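Local coordinates for protein saframycin Mx1 synthetase B (Legionella pneumophila subsp. pneumophila, PDB 3KXW) that belongs to the AMP-binding enzyme family of the ANL clan and holds 5'-O-[(S)-(dodecanoyloxy)(hydroxy)phosphoryl]adenosine in its ligand pocket, at residues S176-M180 / K466-P470; C10-V16 / H189-L193; Q381-I386 / G400-S406. All blocks are in the same frame, centred on the assembly; numbering follows the deposited sequence.

Interaction 1 of 3, residues S176-M180 / K466-P470; sequences SGSTM and KNHYP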
ATOM      1  N   SER A 176      -3.441  -7.473   0.739  1.00 31.42           N
ATOM      2  CA  SER A 176      -2.388  -8.447   0.486  1.00 35.40           C
ATOM      3  C   SER A 176      -2.599  -9.616   1.440  1.00 35.29           C
ATOM      4  O   SER A 176      -3.417  -9.557   2.373  1.00 36.04           O
ATOM      5  CB  SER A 176      -1.001  -7.845   0.707  1.00 35.30           C
ATOM      6  OG  SER A 176      -0.810  -7.532   2.079  1.00 41.20           O
ATOM      7  N   GLY A 177      -1.840 -10.674   1.234  1.00 33.05           N
ATOM      8  CA  GLY A 177      -2.014 -11.827   2.063  1.00 32.08           C
ATOM      9  C   GLY A 177      -3.271 -12.494   1.570  1.00 33.00           C
ATOM     10  O   GLY A 177      -3.852 -12.089   0.556  1.00 31.98           O
ATOM     11  N   SER A 178      -3.679 -13.532   2.288  1.00 33.11           N
ATOM     12  CA  SER A 178      -4.762 -14.379   1.848  1.00 29.49           C
ATOM     13  C   SER A 178      -4.648 -14.593   0.347  1.00 29.70           C
ATOM     14  O   SER A 178      -5.624 -14.426  -0.370  1.00 28.29           O
ATOM     15  CB  SER A 178      -6.111 -13.751   2.199  1.00 28.16           C
ATOM     16  OG  SER A 178      -6.244 -13.591   3.591  1.00 33.44           O
ATOM     17  N   THR A 179      -3.463 -14.968  -0.136  1.00 28.55           N
ATOM     18  CA  THR A 179      -3.288 -15.135  -1.576  1.00 28.65           C
ATOM     19  C   THR A 179      -4.256 -16.173  -2.133  1.00 29.83           C
ATOM     20  O   THR A 179      -4.694 -16.058  -3.281  1.00 28.00           O
ATOM     21  CB  THR A 179      -1.846 -15.511  -1.952  1.00 28.97           C
ATOM     22  OG1 THR A 179      -1.434 -16.646  -1.181  1.00 27.01           O
ATOM     23  CG2 THR A 179      -0.908 -14.352  -1.646  1.00 27.72           C
HETATM   24  N   MSE A 180      -4.622 -17.162  -1.317  1.00 26.88           N
HETATM   25  CA  MSE A 180      -5.484 -18.254  -1.794  1.00 28.10           C
HETATM   26  C   MSE A 180      -6.973 -17.925  -1.827  1.00 28.98           C
HETATM   27  O   MSE A 180      -7.702 -18.438  -2.674  1.00 30.97           O
HETATM   28  CB  MSE A 180      -5.225 -19.548  -1.011  1.00 31.37           C
HETATM   29  CG  MSE A 180      -3.762 -20.042  -1.116  1.00 31.97           C
HETATM   30 SE   MSE A 180      -3.155 -20.404  -2.989  1.00 61.73          SE
HETATM   31  CE  MSE A 180      -4.457 -21.809  -3.408  1.00 38.95           C
ATOM     32  N   LYS A 466       2.167 -20.027   4.185  1.00 20.48           N
ATOM     33  CA  LYS A 466       0.824 -20.415   3.776  1.00 19.57           C
ATOM     34  C   LYS A 466       0.381 -19.653   2.536  1.00 22.97           C
ATOM     35  O   LYS A 466      -0.463 -20.132   1.780  1.00 22.07           O
ATOM     36  CB  LYS A 466      -0.175 -20.223   4.914  1.00 21.48           C
ATOM     37  CG  LYS A 466      -0.494 -18.785   5.172  1.00 23.15           C
ATOM     38  CD  LYS A 466      -1.964 -18.619   5.435  1.00 27.66           C
ATOM     39  CE  LYS A 466      -2.351 -19.288   6.716  1.00 29.62           C
ATOM     40  NZ  LYS A 466      -3.620 -18.703   7.295  1.00 31.27           N
ATOM     41  N   ASN A 467       0.957 -18.470   2.326  1.00 21.84           N
ATOM     42  CA  ASN A 467       0.723 -17.711   1.090  1.00 23.26           C
ATOM     43  C   ASN A 467       1.600 -18.111  -0.105  1.00 21.36           C
ATOM     44  O   ASN A 467       1.448 -17.552  -1.182  1.00 21.69           O
ATOM     45  CB  ASN A 467       0.844 -16.211   1.350  1.00 21.72           C
ATOM     46  CG  ASN A 467      -0.327 -15.670   2.145  1.00 25.49           C
ATOM     47  OD1 ASN A 467      -0.161 -14.868   3.056  1.00 31.21           O
ATOM     48  ND2 ASN A 467      -1.514 -16.112   1.803  1.00 26.42           N
ATOM     49  N   HIS A 468       2.484 -19.088   0.088  1.00 19.30           N
ATOM     50  CA  HIS A 468       3.376 -19.599  -0.960  1.00 22.71           C
ATOM     51  C   HIS A 468       4.345 -18.538  -1.512  1.00 20.20           C
ATOM     52  O   HIS A 468       4.799 -18.649  -2.645  1.00 18.73           O
ATOM     53  CB  HIS A 468       2.603 -20.246  -2.132  1.00 25.34           C
ATOM     54  CG  HIS A 468       1.488 -21.151  -1.707  1.00 29.43           C
ATOM     55  ND1 HIS A 468       1.667 -22.192  -0.819  1.00 31.54           N
ATOM     56  CD2 HIS A 468       0.179 -21.181  -2.059  1.00 33.34           C
ATOM     57  CE1 HIS A 468       0.512 -22.807  -0.623  1.00 29.82           C
ATOM     58  NE2 HIS A 468      -0.407 -22.214  -1.364  1.00 32.47           N
ATOM     59  N   TYR A 469       4.670 -17.530  -0.706  1.00 18.86           N
ATOM     60  CA  TYR A 469       5.574 -16.480  -1.164  1.00 18.98           C
ATOM     61  C   TYR A 469       6.975 -16.965  -1.554  1.00 19.49           C
ATOM     62  O   TYR A 469       7.518 -16.516  -2.557  1.00 20.70           O
ATOM     63  CB  TYR A 469       5.722 -15.388  -0.126  1.00 19.89           C
ATOM     64  CG  TYR A 469       4.505 -14.518   0.046  1.00 19.96           C
ATOM     65  CD1 TYR A 469       3.688 -14.216  -1.027  1.00 20.48           C
ATOM     66  CD2 TYR A 469       4.204 -13.963   1.282  1.00 23.06           C
ATOM     67  CE1 TYR A 469       2.577 -13.394  -0.871  1.00 23.37           C
ATOM     68  CE2 TYR A 469       3.110 -13.152   1.446  1.00 22.48           C
ATOM     69  CZ  TYR A 469       2.299 -12.873   0.369  1.00 25.10           C
ATOM     70  OH  TYR A 469       1.205 -12.060   0.550  1.00 32.11           O
ATOM     71  N   PRO A 470       7.587 -17.840  -0.747  1.00 21.08           N
ATOM     72  CA  PRO A 470       8.935 -18.265  -1.159  1.00 19.40           C
ATOM     73  C   PRO A 470       8.959 -18.957  -2.519  1.00 21.51           C
ATOM     74  O   PRO A 470       9.741 -18.590  -3.407  1.00 21.30           O
ATOM     75  CB  PRO A 470       9.351 -19.222  -0.038  1.00 21.72           C
ATOM     76  CG  PRO A 470       8.594 -18.697   1.170  1.00 22.01           C
ATOM     77  CD  PRO A 470       7.247 -18.332   0.602  1.00 20.72           C
TER

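Interaction 2 of 3, residues C10-V16 / H189-L193; sequences CQSLVDV and HHNLL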
ATOM      1  N   CYS A  10     -22.680  16.477   1.642  1.00 23.63           N
ATOM      2  CA  CYS A  10     -22.867  15.494   0.579  1.00 22.40           C
ATOM      3  C   CYS A  10     -22.856  14.095   1.165  1.00 23.86           C
ATOM      4  O   CYS A  10     -22.140  13.825   2.122  1.00 22.31           O
ATOM      5  CB  CYS A  10     -21.770  15.614  -0.491  1.00 19.84           C
ATOM      6  SG  CYS A  10     -21.831  17.114  -1.472  1.00 21.10           S
ATOM      7  N   GLN A  11     -23.644  13.199   0.588  1.00 23.51           N
ATOM      8  CA  GLN A  11     -23.797  11.875   1.170  1.00 25.01           C
ATOM      9  C   GLN A  11     -22.922  10.838   0.488  1.00 21.45           C
ATOM     10  O   GLN A  11     -22.799   9.719   0.970  1.00 20.19           O
ATOM     11  CB  GLN A  11     -25.269  11.454   1.152  1.00 28.42           C
ATOM     12  CG  GLN A  11     -26.115  12.370   2.011  1.00 28.86           C
ATOM     13  CD  GLN A  11     -25.676  12.332   3.456  1.00 29.99           C
ATOM     14  OE1 GLN A  11     -25.245  13.347   4.027  1.00 35.62           O
ATOM     15  NE2 GLN A  11     -25.769  11.154   4.063  1.00 31.28           N
ATOM     16  N   SER A  12     -22.325  11.210  -0.641  1.00 18.76           N
ATOM     17  CA  SER A  12     -21.347  10.351  -1.281  1.00 17.62           C
ATOM     18  C   SER A  12     -20.262  11.171  -1.957  1.00 15.14           C
ATOM     19  O   SER A  12     -20.437  12.357  -2.207  1.00 15.40           O
ATOM     20  CB  SER A  12     -22.014   9.459  -2.317  1.00 18.41           C
ATOM     21  OG  SER A  12     -22.377  10.226  -3.461  1.00 20.35           O
ATOM     22  N   LEU A  13     -19.143  10.522  -2.282  1.00 13.93           N
ATOM     23  CA  LEU A  13     -18.076  11.192  -3.006  1.00 14.32           C
ATOM     24  C   LEU A  13     -18.571  11.656  -4.369  1.00 13.43           C
ATOM     25  O   LEU A  13     -18.076  12.643  -4.914  1.00 13.59           O
ATOM     26  CB  LEU A  13     -16.885  10.243  -3.186  1.00 14.61           C
ATOM     27  CG  LEU A  13     -15.665  10.878  -3.850  1.00 14.36           C
ATOM     28  CD1 LEU A  13     -15.148  12.043  -3.010  1.00 13.46           C
ATOM     29  CD2 LEU A  13     -14.576   9.796  -4.058  1.00 13.58           C
ATOM     30  N   VAL A  14     -19.538  10.936  -4.924  1.00 14.53           N
ATOM     31  CA  VAL A  14     -20.124  11.338  -6.217  1.00 14.60           C
ATOM     32  C   VAL A  14     -20.609  12.794  -6.162  1.00 14.86           C
ATOM     33  O   VAL A  14     -20.300  13.603  -7.050  1.00 15.05           O
ATOM     34  CB  VAL A  14     -21.281  10.421  -6.647  1.00 14.64           C
ATOM     35  CG1 VAL A  14     -22.030  11.002  -7.873  1.00 14.20           C
ATOM     36  CG2 VAL A  14     -20.755   9.010  -6.972  1.00 12.66           C
ATOM     37  N   ASP A  15     -21.381  13.120  -5.133  1.00 14.13           N
ATOM     38  CA  ASP A  15     -21.945  14.469  -5.024  1.00 16.17           C
ATOM     39  C   ASP A  15     -20.905  15.513  -4.676  1.00 15.32           C
ATOM     40  O   ASP A  15     -21.029  16.682  -5.067  1.00 15.19           O
ATOM     41  CB  ASP A  15     -23.127  14.497  -4.054  1.00 17.62           C
ATOM     42  CG  ASP A  15     -24.353  13.836  -4.641  1.00 19.20           C
ATOM     43  OD1 ASP A  15     -24.458  13.796  -5.897  1.00 17.46           O
ATOM     44  OD2 ASP A  15     -25.200  13.367  -3.860  1.00 21.37           O
ATOM     45  N   VAL A  16     -19.868  15.102  -3.948  1.00 14.80           N
ATOM     46  CA  VAL A  16     -18.764  16.013  -3.687  1.00 13.98           C
ATOM     47  C   VAL A  16     -18.101  16.422  -5.002  1.00 13.34           C
ATOM     48  O   VAL A  16     -17.829  17.612  -5.231  1.00 13.96           O
ATOM     49  CB  VAL A  16     -17.707  15.411  -2.743  1.00 13.12           C
ATOM     50  CG1 VAL A  16     -16.490  16.359  -2.652  1.00 14.36           C
ATOM     51  CG2 VAL A  16     -18.314  15.166  -1.364  1.00 14.22           C
ATOM     52  N   HIS A 189     -20.070   3.898   1.042  1.00 13.87           N
ATOM     53  CA  HIS A 189     -19.944   5.318   0.787  1.00 16.54           C
ATOM     54  C   HIS A 189     -19.725   6.116   2.074  1.00 14.35           C
ATOM     55  O   HIS A 189     -18.964   7.087   2.084  1.00 14.24           O
ATOM     56  CB  HIS A 189     -21.164   5.828   0.003  1.00 16.45           C
ATOM     57  CG  HIS A 189     -21.095   5.507  -1.455  1.00 14.93           C
ATOM     58  ND1 HIS A 189     -20.310   6.228  -2.326  1.00 15.70           N
ATOM     59  CD2 HIS A 189     -21.689   4.537  -2.193  1.00 17.75           C
ATOM     60  CE1 HIS A 189     -20.417   5.715  -3.541  1.00 17.04           C
ATOM     61  NE2 HIS A 189     -21.250   4.691  -3.491  1.00 17.33           N
ATOM     62  N   HIS A 190     -20.394   5.706   3.148  1.00 15.51           N
ATOM     63  CA  HIS A 190     -20.256   6.348   4.461  1.00 18.22           C
ATOM     64  C   HIS A 190     -18.861   6.057   5.055  1.00 16.54           C
ATOM     65  O   HIS A 190     -18.228   6.948   5.629  1.00 14.88           O
ATOM     66  CB  HIS A 190     -21.400   5.884   5.395  1.00 18.66           C
ATOM     67  CG  HIS A 190     -21.492   6.619   6.702  1.00 23.79           C
ATOM     68  ND1 HIS A 190     -21.835   7.950   6.793  1.00 32.15           N
ATOM     69  CD2 HIS A 190     -21.372   6.181   7.978  1.00 22.72           C
ATOM     70  CE1 HIS A 190     -21.864   8.317   8.064  1.00 27.23           C
ATOM     71  NE2 HIS A 190     -21.583   7.262   8.803  1.00 25.47           N
ATOM     72  N   ASN A 191     -18.377   4.828   4.899  1.00 13.67           N
ATOM     73  CA  ASN A 191     -17.031   4.484   5.386  1.00 14.25           C
ATOM     74  C   ASN A 191     -16.002   5.402   4.755  1.00 12.76           C
ATOM     75  O   ASN A 191     -15.120   5.919   5.419  1.00 12.82           O
ATOM     76  CB  ASN A 191     -16.629   3.060   4.963  1.00 13.19           C
ATOM     77  CG  ASN A 191     -17.322   1.968   5.764  1.00 15.79           C
ATOM     78  OD1 ASN A 191     -17.678   2.142   6.945  1.00 16.48           O
ATOM     79  ND2 ASN A 191     -17.469   0.812   5.132  1.00 12.42           N
ATOM     80  N   LEU A 192     -16.107   5.533   3.439  1.00 13.81           N
ATOM     81  CA  LEU A 192     -15.162   6.289   2.640  1.00 13.45           C
ATOM     82  C   LEU A 192     -15.148   7.759   3.047  1.00 14.13           C
ATOM     83  O   LEU A 192     -14.092   8.310   3.362  1.00 12.27           O
ATOM     84  CB  LEU A 192     -15.510   6.145   1.164  1.00 13.08           C
ATOM     85  CG  LEU A 192     -14.641   6.969   0.204  1.00 14.57           C
ATOM     86  CD1 LEU A 192     -13.163   6.575   0.293  1.00 13.64           C
ATOM     87  CD2 LEU A 192     -15.156   6.816  -1.213  1.00 13.90           C
ATOM     88  N   LEU A 193     -16.312   8.402   3.044  1.00 14.16           N
ATOM     89  CA  LEU A 193     -16.351   9.810   3.453  1.00 14.50           C
ATOM     90  C   LEU A 193     -15.869   9.985   4.887  1.00 14.72           C
ATOM     91  O   LEU A 193     -15.206  10.955   5.207  1.00 15.55           O
ATOM     92  CB  LEU A 193     -17.752  10.402   3.285  1.00 17.23           C
ATOM     93  CG  LEU A 193     -18.300  10.585   1.856  1.00 15.72           C
ATOM     94  CD1 LEU A 193     -19.740  11.164   1.955  1.00 17.90           C
ATOM     95  CD2 LEU A 193     -17.394  11.491   1.028  1.00 14.87           C
TER
HETATM   96  O   HOH W   1     -18.747   8.031  -0.990  1.00 17.77           O

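Interaction 3 of 3, residues Q381-I386 / G400-S406; sequences QEVKII and GEIWVQS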
ATOM      1  N   GLN A 381      -9.381   6.778  14.948  1.00 13.65           N
ATOM      2  CA  GLN A 381     -10.513   5.907  15.196  1.00 15.15           C
ATOM      3  C   GLN A 381     -10.350   5.408  16.621  1.00 15.67           C
ATOM      4  O   GLN A 381      -9.247   5.412  17.138  1.00 17.34           O
ATOM      5  CB  GLN A 381     -10.532   4.723  14.227  1.00 13.75           C
ATOM      6  CG  GLN A 381     -10.580   5.164  12.760  1.00 15.17           C
ATOM      7  CD  GLN A 381     -10.892   4.024  11.803  1.00 14.97           C
ATOM      8  OE1 GLN A 381     -11.740   3.159  12.077  1.00 15.20           O
ATOM      9  NE2 GLN A 381     -10.199   4.011  10.679  1.00 13.04           N
ATOM     10  N   GLU A 382     -11.439   4.984  17.262  1.00 17.66           N
ATOM     11  CA  GLU A 382     -11.315   4.400  18.600  1.00 16.67           C
ATOM     12  C   GLU A 382     -10.467   3.121  18.559  1.00 18.46           C
ATOM     13  O   GLU A 382     -10.734   2.226  17.753  1.00 16.86           O
ATOM     14  CB  GLU A 382     -12.685   4.104  19.219  1.00 19.43           C
ATOM     15  CG  GLU A 382     -12.568   3.266  20.527  1.00 22.06           C
ATOM     16  CD  GLU A 382     -13.928   2.850  21.115  1.00 29.96           C
ATOM     17  OE1 GLU A 382     -14.928   3.558  20.873  1.00 34.36           O
ATOM     18  OE2 GLU A 382     -13.986   1.821  21.821  1.00 31.70           O
ATOM     19  N   VAL A 383      -9.468   3.031  19.443  1.00 17.04           N
ATOM     20  CA  VAL A 383      -8.558   1.883  19.503  1.00 16.81           C
ATOM     21  C   VAL A 383      -8.573   1.283  20.912  1.00 17.12           C
ATOM     22  O   VAL A 383      -8.396   2.002  21.893  1.00 17.98           O
ATOM     23  CB  VAL A 383      -7.094   2.307  19.192  1.00 15.15           C
ATOM     24  CG1 VAL A 383      -6.108   1.198  19.597  1.00 15.78           C
ATOM     25  CG2 VAL A 383      -6.939   2.665  17.729  1.00 14.68           C
ATOM     26  N   LYS A 384      -8.835  -0.013  21.022  1.00 14.80           N
ATOM     27  CA  LYS A 384      -8.681  -0.728  22.282  1.00 18.08           C
ATOM     28  C   LYS A 384      -7.638  -1.835  22.165  1.00 17.13           C
ATOM     29  O   LYS A 384      -7.511  -2.468  21.122  1.00 17.23           O
ATOM     30  CB  LYS A 384     -10.020  -1.331  22.740  1.00 19.22           C
ATOM     31  CG  LYS A 384     -10.944  -0.309  23.352  1.00 24.06           C
ATOM     32  CD  LYS A 384     -12.166  -0.985  23.951  1.00 27.80           C
ATOM     33  CE  LYS A 384     -13.156   0.043  24.507  1.00 30.31           C
ATOM     34  NZ  LYS A 384     -12.450   1.072  25.289  1.00 33.43           N
ATOM     35  N   ILE A 385      -6.880  -2.062  23.231  1.00 15.88           N
ATOM     36  CA  ILE A 385      -5.922  -3.154  23.252  1.00 16.19           C
ATOM     37  C   ILE A 385      -6.568  -4.264  24.062  1.00 18.26           C
ATOM     38  O   ILE A 385      -6.809  -4.109  25.262  1.00 18.21           O
ATOM     39  CB  ILE A 385      -4.558  -2.759  23.876  1.00 16.92           C
ATOM     40  CG1 ILE A 385      -4.017  -1.461  23.274  1.00 15.66           C
ATOM     41  CG2 ILE A 385      -3.543  -3.890  23.706  1.00 16.20           C
ATOM     42  CD1 ILE A 385      -3.671  -1.564  21.757  1.00 15.84           C
ATOM     43  N   ILE A 386      -6.864  -5.368  23.387  1.00 16.28           N
ATOM     44  CA  ILE A 386      -7.624  -6.459  23.964  1.00 17.65           C
ATOM     45  C   ILE A 386      -6.846  -7.773  23.837  1.00 19.20           C
ATOM     46  O   ILE A 386      -6.331  -8.087  22.767  1.00 17.46           O
ATOM     47  CB  ILE A 386      -8.965  -6.637  23.220  1.00 17.82           C
ATOM     48  CG1 ILE A 386      -9.766  -5.326  23.166  1.00 18.52           C
ATOM     49  CG2 ILE A 386      -9.775  -7.782  23.824  1.00 19.75           C
ATOM     50  CD1 ILE A 386     -10.227  -4.790  24.524  1.00 21.94           C
ATOM     51  N   GLY A 400      -1.548  -6.385  23.557  1.00 16.61           N
ATOM     52  CA  GLY A 400      -2.689  -7.195  23.187  1.00 15.89           C
ATOM     53  C   GLY A 400      -3.028  -6.918  21.737  1.00 16.27           C
ATOM     54  O   GLY A 400      -2.263  -6.253  21.032  1.00 13.88           O
ATOM     55  N   GLU A 401      -4.163  -7.436  21.289  1.00 17.08           N
ATOM     56  CA  GLU A 401      -4.588  -7.202  19.926  1.00 16.47           C
ATOM     57  C   GLU A 401      -5.186  -5.811  19.769  1.00 14.95           C
ATOM     58  O   GLU A 401      -5.888  -5.314  20.643  1.00 14.21           O
ATOM     59  CB  GLU A 401      -5.566  -8.268  19.434  1.00 17.20           C
ATOM     60  CG  GLU A 401      -5.899  -8.114  17.949  1.00 16.61           C
ATOM     61  CD  GLU A 401      -6.882  -9.169  17.440  1.00 17.71           C
ATOM     62  OE1 GLU A 401      -7.613  -9.773  18.257  1.00 19.84           O
ATOM     63  OE2 GLU A 401      -6.945  -9.396  16.220  1.00 15.97           O
ATOM     64  N   ILE A 402      -4.892  -5.185  18.635  1.00 14.61           N
ATOM     65  CA  ILE A 402      -5.428  -3.880  18.350  1.00 14.51           C
ATOM     66  C   ILE A 402      -6.843  -4.076  17.831  1.00 15.28           C
ATOM     67  O   ILE A 402      -7.048  -4.695  16.792  1.00 16.18           O
ATOM     68  CB  ILE A 402      -4.531  -3.137  17.342  1.00 15.10           C
ATOM     69  CG1 ILE A 402      -3.161  -2.869  18.000  1.00 14.64           C
ATOM     70  CG2 ILE A 402      -5.204  -1.837  16.864  1.00 14.29           C
ATOM     71  CD1 ILE A 402      -2.044  -2.494  17.027  1.00 14.08           C
ATOM     72  N   TRP A 403      -7.819  -3.599  18.594  1.00 14.55           N
ATOM     73  CA  TRP A 403      -9.225  -3.604  18.177  1.00 15.14           C
ATOM     74  C   TRP A 403      -9.670  -2.182  17.821  1.00 15.63           C
ATOM     75  O   TRP A 403      -9.305  -1.217  18.504  1.00 16.03           O
ATOM     76  CB  TRP A 403     -10.124  -4.149  19.310  1.00 16.52           C
ATOM     77  CG  TRP A 403     -10.023  -5.628  19.501  1.00 16.10           C
ATOM     78  CD1 TRP A 403      -8.962  -6.420  19.198  1.00 15.52           C
ATOM     79  CD2 TRP A 403     -11.027  -6.496  20.063  1.00 16.92           C
ATOM     80  NE1 TRP A 403      -9.242  -7.732  19.519  1.00 18.54           N
ATOM     81  CE2 TRP A 403     -10.501  -7.800  20.059  1.00 16.87           C
ATOM     82  CE3 TRP A 403     -12.311  -6.284  20.586  1.00 18.64           C
ATOM     83  CZ2 TRP A 403     -11.227  -8.905  20.518  1.00 20.31           C
ATOM     84  CZ3 TRP A 403     -13.030  -7.375  21.051  1.00 19.95           C
ATOM     85  CH2 TRP A 403     -12.483  -8.667  21.023  1.00 19.43           C
ATOM     86  N   VAL A 404     -10.484  -2.059  16.778  1.00 14.32           N
ATOM     87  CA  VAL A 404     -10.846  -0.747  16.248  1.00 16.79           C
ATOM     88  C   VAL A 404     -12.350  -0.593  16.139  1.00 16.00           C
ATOM     89  O   VAL A 404     -13.037  -1.549  15.806  1.00 17.19           O
ATOM     90  CB  VAL A 404     -10.223  -0.545  14.859  1.00 15.05           C
ATOM     91  CG1 VAL A 404     -10.587   0.820  14.293  1.00 14.74           C
ATOM     92  CG2 VAL A 404      -8.705  -0.730  14.948  1.00 15.76           C
ATOM     93  N   GLN A 405     -12.853   0.608  16.416  1.00 18.19           N
ATOM     94  CA  GLN A 405     -14.270   0.930  16.184  1.00 19.94           C
ATOM     95  C   GLN A 405     -14.452   2.351  15.681  1.00 17.69           C
ATOM     96  O   GLN A 405     -13.876   3.282  16.240  1.00 17.70           O
ATOM     97  CB  GLN A 405     -15.114   0.724  17.466  1.00 21.74           C
ATOM     98  CG  GLN A 405     -16.514   1.348  17.371  1.00 26.43           C
ATOM     99  CD  GLN A 405     -17.385   1.030  18.578  1.00 32.37           C
ATOM    100  OE1 GLN A 405     -17.044   1.365  19.721  1.00 35.61           O
ATOM    101  NE2 GLN A 405     -18.519   0.382  18.331  1.00 33.67           N
ATOM    102  N   SER A 406     -15.243   2.515  14.622  1.00 16.18           N
ATOM    103  CA  SER A 406     -15.662   3.837  14.172  1.00 16.24           C
ATOM    104  C   SER A 406     -16.500   3.693  12.907  1.00 17.44           C
ATOM    105  O   SER A 406     -16.637   2.599  12.354  1.00 15.35           O
ATOM    106  CB  SER A 406     -14.449   4.737  13.850  1.00 17.29           C
ATOM    107  OG  SER A 406     -13.983   4.518  12.513  1.00 14.90           O
TER

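Interaction 1 of 3, residues S176-M180 / K466-P470
Thr179 reaches across to the turn at Asn467-Tyr469 with both branches of its side chain. Its hydroxyl OG1 donates to the backbone carbonyl O of Asn467 over 3.0 Å, approaching well off the line of the C=O bond (105° at the oxygen) and tilted 26° out of the carbonyl plane. With chi1 at 52°, OG1 lies between the backbone N and C of Thr179, and CG2 is swung instead toward the Tyr469 ring, which it approaches obliquely, 3.7 Å from CE1. One face of that ring is covered by CB of Asn467, 3.7 Å above the plane, so the tyrosine is packed against its own turn as well as against the threonine; Tyr464 meets it edge-to-face. The selenomethionine Met180 and His468 cross at about a right angle. With CG of Met180 beside the backbone N and the chain bent at chi2, SE reaches the edge of the imidazole, 3.5 Å from CD2 and nearly in the ring plane, a sulfur-aromatic type of contact made by selenium. Over one face of the same imidazole lies the carbonyl O of Lys466. His468 has positive phi, closes helix 460-466 in a Schellman motif and is also the N-cap of helix 469-479, so the loop meets the joint between the two helices. On the other segment, Ser178 OG is hydrogen-bonded to Lys183 NZ. By its sequence, 176-180, between strands 169-174 and 184-188, corresponds to the Ser/Thr/Gly-rich P-loop of ANL enzymes, docked here against the C-terminal region.

Interaction 2 of 3, residues C10-V16 / H189-L193
Ser12, the N-cap of helix 13-23, and His189, in the first turn of helix 189-202, bring two helix starts together round one bridging water. The water accepts from the backbone N of Leu13 at 2.8 Å and donates to the backbone O of His189. It is also hydrogen-bonded to His189 ND1 at 2.7 Å, at the edge of the imidazole and in its plane. Chi1 of His189 (-79°) swings the ring toward the other segment and chi2 (-78°) turns ND1 to the capping residue, 3.7 Å from Ser12 CB. Ser12 OG turns back to its own helix instead, accepting a weak capping bond from Asp15 N. Leu193 fills the neighbouring part of the contact, and its two methyl groups divide the work: CD1 presses on the backbone just before the helix, 3.5 Å from Gln11 C, while CD2 lies 3.9 Å from Leu13 N and also approaches Val16 CG2. Beyond it the side chains of Leu13 and Leu192 cross obliquely, meeting at their CD2 methyls 4.2 Å apart. Helix 220-233 lies against the same leucines through Leu228 and Tyr232, and Leu86 of helix 76-87 touches His189. No direct hydrogen bond joins the two segments. The polar link therefore runs through the water, which gives Leu13 N, an amide in the first turn of its helix, an acceptor that the helix itself cannot supply. Apolar packing of the leucines, with Ser12 CB against the imidazole, makes up the rest, so one water carries the polar link in an otherwise largely apolar contact.

Interaction 3 of 3, residues Q381-I386 / G400-S406
Ser406 OG donates to Gln381 OE1 over 2.7 Å from well above the amide plane, and the same hydroxyl accepts from Ser408 N. Next to this bond, OE1 also lies 3.4 Å from Val404 CG1. From here strands 382-386 and 400-405 run antiparallel, with hydrogen-bonded pairs Glu382-Gln405, Lys384-Trp403 and Ile386-Glu401; the bond from Glu382 N to Gln405 O is weak. On the face carrying these pairs, Ile386 lies crosswise over the Trp403 indole. Its CB sits 3.7 Å from the centre of the five-membered ring, only 9° off the normal, a CH-pi contact. Chi1 of Ile386 (-54°) lays CG1 along the ring fusion, near CD2, and CG2 over the CE2/CZ2 side. NE1 donates to Glu401 OE1 at 2.9 Å, which restrains the rotation of the indole together with Ile386, and that carboxylate is itself held by Arg439 and Gly441 N. On the other face Ile385 and Ile402 lie side by side, and Ile385 CG2 is tight against Gly400 CA at 3.5 Å. Leu451 of strand 450-456 packs on both isoleucines, Val336 of strand 335-338 on Val383 and Val404, and strands 438-440 and 442-447 extend the sheet from strand 400-405.

Along the chain the segments come in the order 10-16, 176-180, 189-193, 381-386, 400-406 and 466-470, so interactions 1 and 2 cross, whereas interaction 3 follows 2 and falls between the segments of 1. Interactions 1 and 2 share one piece of fold: strand 169-174 leads into the loop of 1, and strand 184-188 leads from it into the helix of 2. Their centres are 33 Å apart. Interaction 3 is nearer to 2, with closest atoms about 6 Å apart, than to 1, about 13 Å. Thus 2 pairs helix 13-23 with helix 189-202, 3 pairs two strands of an antiparallel sheet, and 1 joins the AMP-binding region to the C-terminal one.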